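Local coordinates for protein BtGH115A (Bacteroides thetaiotaomicron, PDB 5BY3) that probably removes 4-O-methyl-alpha-glucuronic acid from decorated arabinogalactans as a family GH115 alpha-glucuronidase, at residues F341-E346 and L363-D368; G371-F376 and N388-H393; H375-E380 and Q424-M429. All coordinates share one frame; numbering follows the deposited sequence.

Contact 1: residues F341-E346 and L363-D368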
loop_
_atom_site.group_PDB
_atom_site.type_symbol
_atom_site.label_atom_id
_atom_site.label_comp_id
_atom_site.label_asym_id
_atom_site.label_seq_id
_atom_site.Cartn_x
_atom_site.Cartn_y
_atom_site.Cartn_z
ATOM N N PHE A 341 -1.083 -19.230 -4.040
ATOM C CA PHE A 341 -0.276 -19.711 -2.960
ATOM C C PHE A 341 0.607 -18.561 -2.484
ATOM O O PHE A 341 1.315 -17.934 -3.303
ATOM C CB PHE A 341 0.570 -20.926 -3.411
ATOM C CG PHE A 341 1.509 -21.435 -2.352
ATOM C CD1 PHE A 341 1.018 -21.902 -1.110
ATOM C CD2 PHE A 341 2.892 -21.421 -2.563
ATOM C CE1 PHE A 341 1.877 -22.356 -0.112
ATOM C CE2 PHE A 341 3.756 -21.897 -1.566
ATOM C CZ PHE A 341 3.241 -22.359 -0.351
ATOM N N ILE A 342 0.555 -18.296 -1.172
ATOM C CA ILE A 342 1.203 -17.111 -0.579
ATOM C C ILE A 342 2.266 -17.513 0.434
ATOM O O ILE A 342 1.927 -17.774 1.588
ATOM C CB ILE A 342 0.193 -16.132 0.085
ATOM C CG1 ILE A 342 -1.005 -15.928 -0.827
ATOM C CG2 ILE A 342 0.853 -14.762 0.382
ATOM C CD1 ILE A 342 -2.215 -15.436 -0.109
ATOM N N PRO A 343 3.547 -17.589 -0.002
ATOM C CA PRO A 343 4.670 -17.884 0.912
ATOM C C PRO A 343 5.180 -16.616 1.672
ATOM O O PRO A 343 6.184 -15.983 1.318
ATOM C CB PRO A 343 5.715 -18.527 -0.002
ATOM C CG PRO A 343 5.441 -17.952 -1.357
ATOM C CD PRO A 343 4.013 -17.458 -1.397
ATOM N N TYR A 344 4.409 -16.255 2.689
ATOM C CA TYR A 344 4.645 -15.141 3.586
ATOM C C TYR A 344 5.358 -15.689 4.826
ATOM O O TYR A 344 5.109 -16.843 5.235
ATOM C CB TYR A 344 3.280 -14.553 3.955
ATOM C CG TYR A 344 3.259 -13.446 4.965
ATOM C CD1 TYR A 344 3.896 -12.224 4.725
ATOM C CD2 TYR A 344 2.587 -13.612 6.167
ATOM C CE1 TYR A 344 3.859 -11.196 5.670
ATOM C CE2 TYR A 344 2.527 -12.598 7.121
ATOM C CZ TYR A 344 3.162 -11.388 6.882
ATOM O OH TYR A 344 3.090 -10.392 7.851
ATOM N N LYS A 345 6.217 -14.854 5.429
ATOM C CA LYS A 345 7.020 -15.210 6.627
ATOM C C LYS A 345 7.718 -16.583 6.424
ATOM O O LYS A 345 8.431 -16.721 5.423
ATOM C CB LYS A 345 6.201 -15.069 7.935
ATOM C CG LYS A 345 5.855 -13.624 8.329
ATOM C CD LYS A 345 5.354 -13.545 9.776
ATOM C CE LYS A 345 5.448 -12.146 10.374
ATOM N NZ LYS A 345 4.143 -11.422 10.510
ATOM N N GLU A 346 7.464 -17.593 7.275
ATOM C CA GLU A 346 8.245 -18.866 7.284
ATOM C C GLU A 346 7.911 -19.800 6.105
ATOM O O GLU A 346 8.640 -20.774 5.855
ATOM C CB GLU A 346 8.073 -19.626 8.612
ATOM C CG GLU A 346 6.815 -20.524 8.707
ATOM C CD GLU A 346 5.483 -19.743 8.693
ATOM O OE1 GLU A 346 5.431 -18.596 9.205
ATOM O OE2 GLU A 346 4.459 -20.276 8.199
ATOM N N LEU A 363 1.668 -17.681 -7.826
ATOM C CA LEU A 363 2.604 -17.607 -6.688
ATOM C C LEU A 363 2.652 -16.162 -6.136
ATOM O O LEU A 363 3.020 -15.220 -6.855
ATOM C CB LEU A 363 4.002 -18.060 -7.090
ATOM C CG LEU A 363 4.270 -19.496 -7.587
ATOM C CD1 LEU A 363 5.731 -19.627 -7.950
ATOM C CD2 LEU A 363 3.906 -20.580 -6.574
HETATM N N MSE A 364 2.306 -15.980 -4.867
HETATM C CA MSE A 364 2.262 -14.610 -4.338
HETATM C C MSE A 364 3.422 -14.225 -3.440
HETATM O O MSE A 364 3.488 -14.582 -2.267
HETATM C CB MSE A 364 0.924 -14.266 -3.702
HETATM C CG MSE A 364 0.754 -12.751 -3.760
HETATM SE SE MSE A 364 -0.817 -12.338 -2.672
HETATM C CE MSE A 364 -1.751 -11.798 -4.292
ATOM N N TRP A 365 4.322 -13.429 -3.983
ATOM C CA TRP A 365 5.451 -12.950 -3.196
ATOM C C TRP A 365 5.031 -11.879 -2.183
ATOM O O TRP A 365 3.963 -11.251 -2.310
ATOM C CB TRP A 365 6.577 -12.519 -4.136
ATOM C CG TRP A 365 6.782 -13.571 -5.198
ATOM C CD1 TRP A 365 6.563 -13.448 -6.549
ATOM C CD2 TRP A 365 7.178 -14.934 -4.977
ATOM N NE1 TRP A 365 6.831 -14.639 -7.188
ATOM C CE2 TRP A 365 7.211 -15.570 -6.250
ATOM C CE3 TRP A 365 7.525 -15.674 -3.836
ATOM C CZ2 TRP A 365 7.583 -16.909 -6.404
ATOM C CZ3 TRP A 365 7.893 -17.016 -3.997
ATOM C CH2 TRP A 365 7.911 -17.612 -5.260
ATOM N N CYS A 366 5.859 -11.715 -1.160
ATOM C CA CYS A 366 5.536 -10.833 -0.055
ATOM C C CYS A 366 6.613 -9.801 0.201
ATOM O O CYS A 366 7.784 -10.081 -0.009
ATOM C CB CYS A 366 5.325 -11.668 1.191
ATOM S SG CYS A 366 3.810 -12.592 1.004
ATOM N N ASP A 367 6.216 -8.606 0.647
ATOM C CA ASP A 367 7.193 -7.629 1.123
ATOM C C ASP A 367 7.529 -8.000 2.571
ATOM O O ASP A 367 6.923 -8.909 3.091
ATOM C CB ASP A 367 6.649 -6.206 0.982
ATOM C CG ASP A 367 5.628 -5.825 2.082
ATOM O OD1 ASP A 367 5.266 -6.637 2.984
ATOM O OD2 ASP A 367 5.197 -4.667 2.044
ATOM N N ASP A 368 8.470 -7.293 3.215
ATOM C CA ASP A 368 8.933 -7.650 4.557
ATOM C C ASP A 368 8.154 -6.869 5.628
ATOM O O ASP A 368 8.638 -6.639 6.731
ATOM C CB ASP A 368 10.434 -7.374 4.652
ATOM C CG ASP A 368 10.799 -5.867 4.487
ATOM O OD1 ASP A 368 9.934 -5.018 4.150
ATOM O OD2 ASP A 368 11.982 -5.528 4.721
#
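Tyr344 holds CG anti to its backbone N (chi1 175°) and Cys366 holds SG anti to its carbonyl carbon (chi1 -70°), which leaves CG and SG facing each other where a pair of parallel strands runs out. Strands 339-341 and 362-366 are neighbours in the eight-stranded parallel sheet of a TIM-barrel fold. Regular pairing between the two segments is confined to Phe341 and Leu363. Here Met364 N, a selenomethionine amide, gives a nearly straight hydrogen bond of 2.7 Å to Phe341 O (N-H...O 166°). Beyond it the first chain leaves the strand through an inverse gamma turn centred on Pro343, which has no N-H to offer, and side chains take over. Pro343 CD comes to 3.1 Å from Met364 O, while its CG lies 3.7 Å from Trp365 CZ3. Ile342 runs beside Met364, both pointing the same way, with CG1 3.8 Å from Met364 CB. The Tyr344 ring has neighbours on two sides: Lys345 CG sits over one face toward the rim, and Cys366 CB lies in plane at the edge, 3.9 Å from CD1. The Tyr344 hydroxyl also accepts a hydrogen bond from Lys345 NZ, and Lys345 NZ hydrogen-bonds Tyr396 OH as well. An alanine here would take away the hydroxyl and ring, probably costing Lys345 NZ one of its partners and opening a gap where CD1 lies against Cys366, although the contact of CB with the sulfur would remain. The sulfur packs against carbon of the facing chain, Cys366 SG lying 3.7 Å from Ile342 CG2 and 3.6 Å from Tyr344 CB.

Contact 2: residues G371-F376 and N388-H393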
loop_
_atom_site.group_PDB
_atom_site.type_symbol
_atom_site.label_atom_id
_atom_site.label_comp_id
_atom_site.label_asym_id
_atom_site.label_seq_id
_atom_site.Cartn_x
_atom_site.Cartn_y
_atom_site.Cartn_z
ATOM N N GLY A 371 7.485 -2.577 3.233
ATOM C CA GLY A 371 7.447 -2.123 1.841
ATOM C C GLY A 371 8.668 -2.482 0.992
ATOM O O GLY A 371 8.887 -1.892 -0.090
ATOM N N TYR A 372 9.466 -3.438 1.488
ATOM C CA TYR A 372 10.558 -4.054 0.714
ATOM C C TYR A 372 10.260 -5.490 0.327
ATOM O O TYR A 372 10.260 -6.403 1.176
ATOM C CB TYR A 372 11.874 -3.988 1.478
ATOM C CG TYR A 372 12.271 -2.572 1.830
ATOM C CD1 TYR A 372 12.822 -1.706 0.859
ATOM C CD2 TYR A 372 12.060 -2.070 3.134
ATOM C CE1 TYR A 372 13.203 -0.397 1.186
ATOM C CE2 TYR A 372 12.414 -0.769 3.454
ATOM C CZ TYR A 372 12.979 0.060 2.488
ATOM O OH TYR A 372 13.352 1.327 2.863
ATOM N N ILE A 373 9.990 -5.680 -0.960
ATOM C CA ILE A 373 9.655 -7.015 -1.529
ATOM C C ILE A 373 10.770 -8.048 -1.288
ATOM O O ILE A 373 11.927 -7.813 -1.670
ATOM C CB ILE A 373 9.262 -6.885 -3.023
ATOM C CG1 ILE A 373 7.985 -6.052 -3.100
ATOM C CG2 ILE A 373 9.026 -8.253 -3.660
ATOM C CD1 ILE A 373 7.566 -5.595 -4.489
ATOM N N ARG A 374 10.429 -9.175 -0.642
ATOM C CA ARG A 374 11.453 -10.204 -0.305
ATOM C C ARG A 374 11.915 -11.041 -1.533
ATOM O O ARG A 374 13.083 -11.412 -1.638
ATOM C CB ARG A 374 11.025 -11.106 0.857
ATOM C CG ARG A 374 10.919 -10.415 2.223
ATOM C CD ARG A 374 11.317 -11.408 3.310
ATOM N NE ARG A 374 11.350 -10.851 4.651
ATOM C CZ ARG A 374 12.443 -10.453 5.282
ATOM N NH1 ARG A 374 13.650 -10.534 4.693
ATOM N NH2 ARG A 374 12.341 -9.968 6.507
ATOM N N HIS A 375 11.010 -11.319 -2.471
ATOM C CA HIS A 375 11.386 -12.195 -3.571
ATOM C C HIS A 375 10.789 -11.798 -4.896
ATOM O O HIS A 375 9.572 -11.572 -5.009
ATOM C CB HIS A 375 11.071 -13.674 -3.256
ATOM C CG HIS A 375 11.502 -14.613 -4.334
ATOM N ND1 HIS A 375 12.745 -15.206 -4.344
ATOM C CD2 HIS A 375 10.877 -15.019 -5.467
ATOM C CE1 HIS A 375 12.858 -15.956 -5.426
ATOM N NE2 HIS A 375 11.744 -15.850 -6.130
ATOM N N PHE A 376 11.675 -11.734 -5.884
ATOM C CA PHE A 376 11.341 -11.528 -7.295
ATOM C C PHE A 376 11.458 -12.834 -8.114
ATOM O O PHE A 376 12.423 -13.593 -7.920
ATOM C CB PHE A 376 12.233 -10.427 -7.869
ATOM C CG PHE A 376 11.999 -9.091 -7.246
ATOM C CD1 PHE A 376 12.705 -8.706 -6.093
ATOM C CD2 PHE A 376 11.031 -8.213 -7.781
ATOM C CE1 PHE A 376 12.466 -7.463 -5.495
ATOM C CE2 PHE A 376 10.784 -6.989 -7.175
ATOM C CZ PHE A 376 11.523 -6.604 -6.041
ATOM N N ASN A 388 2.695 -14.380 -11.397
ATOM C CA ASN A 388 3.202 -14.033 -10.073
ATOM C C ASN A 388 2.520 -12.814 -9.486
ATOM O O ASN A 388 2.348 -11.806 -10.180
ATOM C CB ASN A 388 4.717 -13.844 -10.116
ATOM C CG ASN A 388 5.454 -15.134 -10.447
ATOM O OD1 ASN A 388 5.913 -15.831 -9.551
ATOM N ND2 ASN A 388 5.554 -15.459 -11.739
ATOM N N GLY A 389 2.151 -12.927 -8.206
ATOM C CA GLY A 389 1.549 -11.843 -7.452
ATOM C C GLY A 389 2.440 -11.243 -6.364
ATOM O O GLY A 389 3.570 -11.706 -6.128
ATOM N N VAL A 390 1.928 -10.197 -5.709
ATOM C CA VAL A 390 2.583 -9.574 -4.551
ATOM C C VAL A 390 1.564 -9.061 -3.531
ATOM O O VAL A 390 0.519 -8.493 -3.906
ATOM C CB VAL A 390 3.643 -8.489 -4.943
ATOM C CG1 VAL A 390 3.018 -7.231 -5.545
ATOM C CG2 VAL A 390 4.555 -8.153 -3.766
ATOM N N TYR A 391 1.885 -9.331 -2.262
ATOM C CA TYR A 391 1.184 -8.873 -1.102
ATOM C C TYR A 391 2.128 -7.860 -0.460
ATOM O O TYR A 391 3.215 -8.232 0.002
ATOM C CB TYR A 391 0.903 -10.042 -0.157
ATOM C CG TYR A 391 0.398 -9.670 1.233
ATOM C CD1 TYR A 391 -0.587 -8.652 1.433
ATOM C CD2 TYR A 391 0.868 -10.355 2.357
ATOM C CE1 TYR A 391 -1.051 -8.333 2.726
ATOM C CE2 TYR A 391 0.405 -10.038 3.649
ATOM C CZ TYR A 391 -0.537 -9.027 3.833
ATOM O OH TYR A 391 -0.961 -8.732 5.120
ATOM N N TYR A 392 1.693 -6.586 -0.462
ATOM C CA TYR A 392 2.467 -5.414 -0.035
ATOM C C TYR A 392 1.807 -4.737 1.169
ATOM O O TYR A 392 0.578 -4.772 1.288
ATOM C CB TYR A 392 2.564 -4.416 -1.188
ATOM C CG TYR A 392 3.719 -3.402 -1.113
ATOM C CD1 TYR A 392 4.981 -3.715 -1.599
ATOM C CD2 TYR A 392 3.527 -2.121 -0.592
ATOM C CE1 TYR A 392 6.019 -2.791 -1.553
ATOM C CE2 TYR A 392 4.552 -1.195 -0.550
ATOM C CZ TYR A 392 5.797 -1.541 -1.036
ATOM O OH TYR A 392 6.827 -0.640 -1.008
ATOM N N HIS A 393 2.618 -4.121 2.037
ATOM C CA HIS A 393 2.132 -3.468 3.253
ATOM C C HIS A 393 2.308 -1.962 3.229
ATOM O O HIS A 393 3.422 -1.490 3.024
ATOM C CB HIS A 393 2.862 -3.995 4.501
ATOM C CG HIS A 393 2.414 -5.345 4.952
ATOM N ND1 HIS A 393 2.841 -6.513 4.350
ATOM C CD2 HIS A 393 1.599 -5.718 5.964
ATOM C CE1 HIS A 393 2.301 -7.548 4.970
ATOM N NE2 HIS A 393 1.544 -7.093 5.954
#
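Ile373 meets two side chains of strand 388-393, Val390 and Tyr392, and crosses each at about a right angle. Its CD1 is 4.0 Å from Val390 CG2, the branch of that valine lying anti to the backbone N. Its CG1 approaches the rim of the tyrosine near the ring plane, 4.1 Å from Tyr392 CD1. One isoleucine thus fits against a methyl group and a ring edge together.

The far end of the tyrosine works differently. Chi1 of -159° sets Tyr392 CG anti to the backbone N; at the far end of the ring the hydroxyl meets the loop at Gly371. Tyr392 OH gives a weak hydrogen bond of 2.6 Å to Gly371 O, and Tyr392 CZ lies 3.4 Å from Gly371 CA. Gly371 has a positive phi (79°), which by itself favours glycine, and a side chain there would run into the tyrosine hydroxyl.

The loop carrying Gly371 and Ile373 belongs to a beta-alpha-beta crossover, leading from strand 362-366 to helix 379-383 and then to strand 388-393. Helix 411-423 packs against the same group: Gln417 touches Ile373, and Met418 reaches both Val390 and Tyr392, while Trp430 of strand 429-433 also meets Val390.

Contact 3: residues H375-E380 and Q424-M429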
loop_
_atom_site.group_PDB
_atom_site.type_symbol
_atom_site.label_atom_id
_atom_site.label_comp_id
_atom_site.label_asym_id
_atom_site.label_seq_id
_atom_site.Cartn_x
_atom_site.Cartn_y
_atom_site.Cartn_z
ATOM N N HIS A 375 11.010 -11.319 -2.471
ATOM C CA HIS A 375 11.386 -12.195 -3.571
ATOM C C HIS A 375 10.789 -11.798 -4.896
ATOM O O HIS A 375 9.572 -11.572 -5.009
ATOM C CB HIS A 375 11.071 -13.674 -3.256
ATOM C CG HIS A 375 11.502 -14.613 -4.334
ATOM N ND1 HIS A 375 12.745 -15.206 -4.344
ATOM C CD2 HIS A 375 10.877 -15.019 -5.467
ATOM C CE1 HIS A 375 12.858 -15.956 -5.426
ATOM N NE2 HIS A 375 11.744 -15.850 -6.130
ATOM N N PHE A 376 11.675 -11.734 -5.884
ATOM C CA PHE A 376 11.341 -11.528 -7.295
ATOM C C PHE A 376 11.458 -12.834 -8.114
ATOM O O PHE A 376 12.423 -13.593 -7.920
ATOM C CB PHE A 376 12.233 -10.427 -7.869
ATOM C CG PHE A 376 11.999 -9.091 -7.246
ATOM C CD1 PHE A 376 12.705 -8.706 -6.093
ATOM C CD2 PHE A 376 11.031 -8.213 -7.781
ATOM C CE1 PHE A 376 12.466 -7.463 -5.495
ATOM C CE2 PHE A 376 10.784 -6.989 -7.175
ATOM C CZ PHE A 376 11.523 -6.604 -6.041
ATOM N N PRO A 377 10.487 -13.090 -9.032
ATOM C CA PRO A 377 10.389 -14.390 -9.724
ATOM C C PRO A 377 11.619 -14.686 -10.541
ATOM O O PRO A 377 12.068 -13.814 -11.306
ATOM C CB PRO A 377 9.185 -14.231 -10.663
ATOM C CG PRO A 377 8.508 -12.969 -10.255
ATOM C CD PRO A 377 9.531 -12.110 -9.588
ATOM N N THR A 378 12.170 -15.892 -10.348
ATOM C CA THR A 378 13.192 -16.437 -11.252
ATOM C C THR A 378 12.511 -16.716 -12.592
ATOM O O THR A 378 11.284 -16.943 -12.626
ATOM C CB THR A 378 13.840 -17.735 -10.737
ATOM O OG1 THR A 378 12.886 -18.804 -10.794
ATOM C CG2 THR A 378 14.417 -17.577 -9.302
ATOM N N ALA A 379 13.306 -16.688 -13.670
ATOM C CA ALA A 379 12.847 -16.874 -15.066
ATOM C C ALA A 379 11.901 -18.046 -15.178
ATOM O O ALA A 379 10.904 -17.988 -15.907
ATOM C CB ALA A 379 14.034 -17.053 -15.998
ATOM N N GLU A 380 12.193 -19.076 -14.396
ATOM C CA GLU A 380 11.326 -20.248 -14.264
ATOM C C GLU A 380 9.921 -19.845 -13.749
ATOM O O GLU A 380 8.924 -20.004 -14.483
ATOM C CB GLU A 380 12.039 -21.356 -13.421
ATOM C CG GLU A 380 11.232 -22.595 -12.987
ATOM C CD GLU A 380 10.220 -23.114 -14.016
ATOM O OE1 GLU A 380 10.537 -23.201 -15.229
ATOM O OE2 GLU A 380 9.079 -23.434 -13.606
ATOM N N GLN A 424 9.972 -7.031 -13.070
ATOM C CA GLN A 424 10.436 -8.379 -12.795
ATOM C C GLN A 424 9.350 -9.436 -12.998
ATOM O O GLN A 424 9.535 -10.578 -12.624
ATOM C CB GLN A 424 11.072 -8.492 -11.401
ATOM C CG GLN A 424 12.331 -7.640 -11.183
ATOM C CD GLN A 424 13.481 -7.958 -12.129
ATOM O OE1 GLN A 424 14.104 -7.059 -12.708
ATOM N NE2 GLN A 424 13.762 -9.234 -12.295
ATOM N N GLY A 425 8.230 -9.070 -13.606
ATOM C CA GLY A 425 7.246 -10.067 -13.989
ATOM C C GLY A 425 6.181 -10.418 -12.960
ATOM O O GLY A 425 5.448 -11.390 -13.162
ATOM N N ILE A 426 6.070 -9.635 -11.874
ATOM C CA ILE A 426 4.932 -9.794 -10.937
ATOM C C ILE A 426 3.745 -8.988 -11.509
ATOM O O ILE A 426 3.640 -7.778 -11.272
ATOM C CB ILE A 426 5.291 -9.374 -9.495
ATOM C CG1 ILE A 426 6.474 -10.200 -8.990
ATOM C CG2 ILE A 426 4.074 -9.473 -8.578
ATOM C CD1 ILE A 426 7.030 -9.856 -7.615
ATOM N N GLN A 427 2.875 -9.658 -12.273
ATOM C CA GLN A 427 1.850 -8.974 -13.081
ATOM C C GLN A 427 0.435 -9.547 -12.958
ATOM O O GLN A 427 -0.519 -9.082 -13.614
ATOM C CB GLN A 427 2.239 -8.978 -14.558
ATOM C CG GLN A 427 3.629 -8.455 -14.889
ATOM C CD GLN A 427 3.858 -8.257 -16.391
ATOM O OE1 GLN A 427 2.990 -8.535 -17.230
ATOM N NE2 GLN A 427 5.033 -7.765 -16.728
ATOM N N LYS A 428 0.283 -10.570 -12.145
ATOM C CA LYS A 428 -0.996 -11.229 -12.098
ATOM C C LYS A 428 -1.899 -10.608 -11.006
ATOM O O LYS A 428 -3.103 -10.372 -11.227
ATOM C CB LYS A 428 -0.771 -12.745 -11.894
ATOM C CG LYS A 428 -2.005 -13.618 -11.954
ATOM C CD LYS A 428 -2.536 -13.812 -13.367
ATOM C CE LYS A 428 -3.577 -14.923 -13.327
ATOM N NZ LYS A 428 -3.742 -15.595 -14.651
HETATM N N MSE A 429 -1.311 -10.333 -9.845
HETATM C CA MSE A 429 -2.086 -10.108 -8.654
HETATM C C MSE A 429 -1.322 -9.239 -7.689
HETATM O O MSE A 429 -0.230 -9.605 -7.220
HETATM C CB MSE A 429 -2.387 -11.476 -8.043
HETATM C CG MSE A 429 -3.666 -11.564 -7.227
HETATM SE SE MSE A 429 -4.007 -13.390 -6.536
HETATM C CE MSE A 429 -4.384 -14.229 -8.295
#
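The Phe376 ring is met obliquely by Gln424 and Ile426, while Ile373 CG2 lies over one of its faces, offset toward the rim. The glutamine comes in with its aliphatic part: Gln424 CB is 3.6 Å from Phe376 CD2, and Gln424 CG 3.7 Å from the same CD2. Chi1 of -63° sets Gln424 CG anti to the carbonyl carbon, and both methylenes, CB and CG, lie against CD2. The two side chains cross at about a right angle, with the phenyl ring and the amide plane 88° apart. Ile426 CD1 stands 4.3 Å from Phe376 CD2.

Residues 424-429 follow helix 411-423, which closes in a Schellman motif. Gly425, its C-prime residue, has the positive phi that such an ending requires; Ile426 N bonds back to Ala421 O, and Gly425 N to Tyr422 O. Past the glycine, the chain heads into strand 429-433 and presents Ile426 to Pro377, the two side chains again crossing at about a right angle. Pro377 CD lies 3.7 Å from Ile426 CG1 and 3.4 Å from Gln424 O. Next in the chain, Thr378 holds the N-cap position of helix 379-383; Glu381 OE1 accepts hydrogen bonds from both Thr378 N and His375 NE2.

In the fold
All three contacts lie in or against one parallel barrel sheet, at different distances from the centre of the chain: about 11 Å for the centre of contact 2, 15 Å for contact 1 and 18 Å for contact 3. Contacts 1 and 2 touch only through buried residues, whereas His375 and Gln424 of contact 3 are partly exposed. Contact 1 joins a strand end and the loop after it to the neighbouring strand, with a firm backbone hydrogen bond; contact 2 joins loop to strand with a weak phenolic one; contact 3 has none across it. Contacts 2 and 3 share His375 and Phe376. Trp365 of contact 1 packs on His375, Pro377 and Ile426, while Asp367 OD2 probably bonds His393 N.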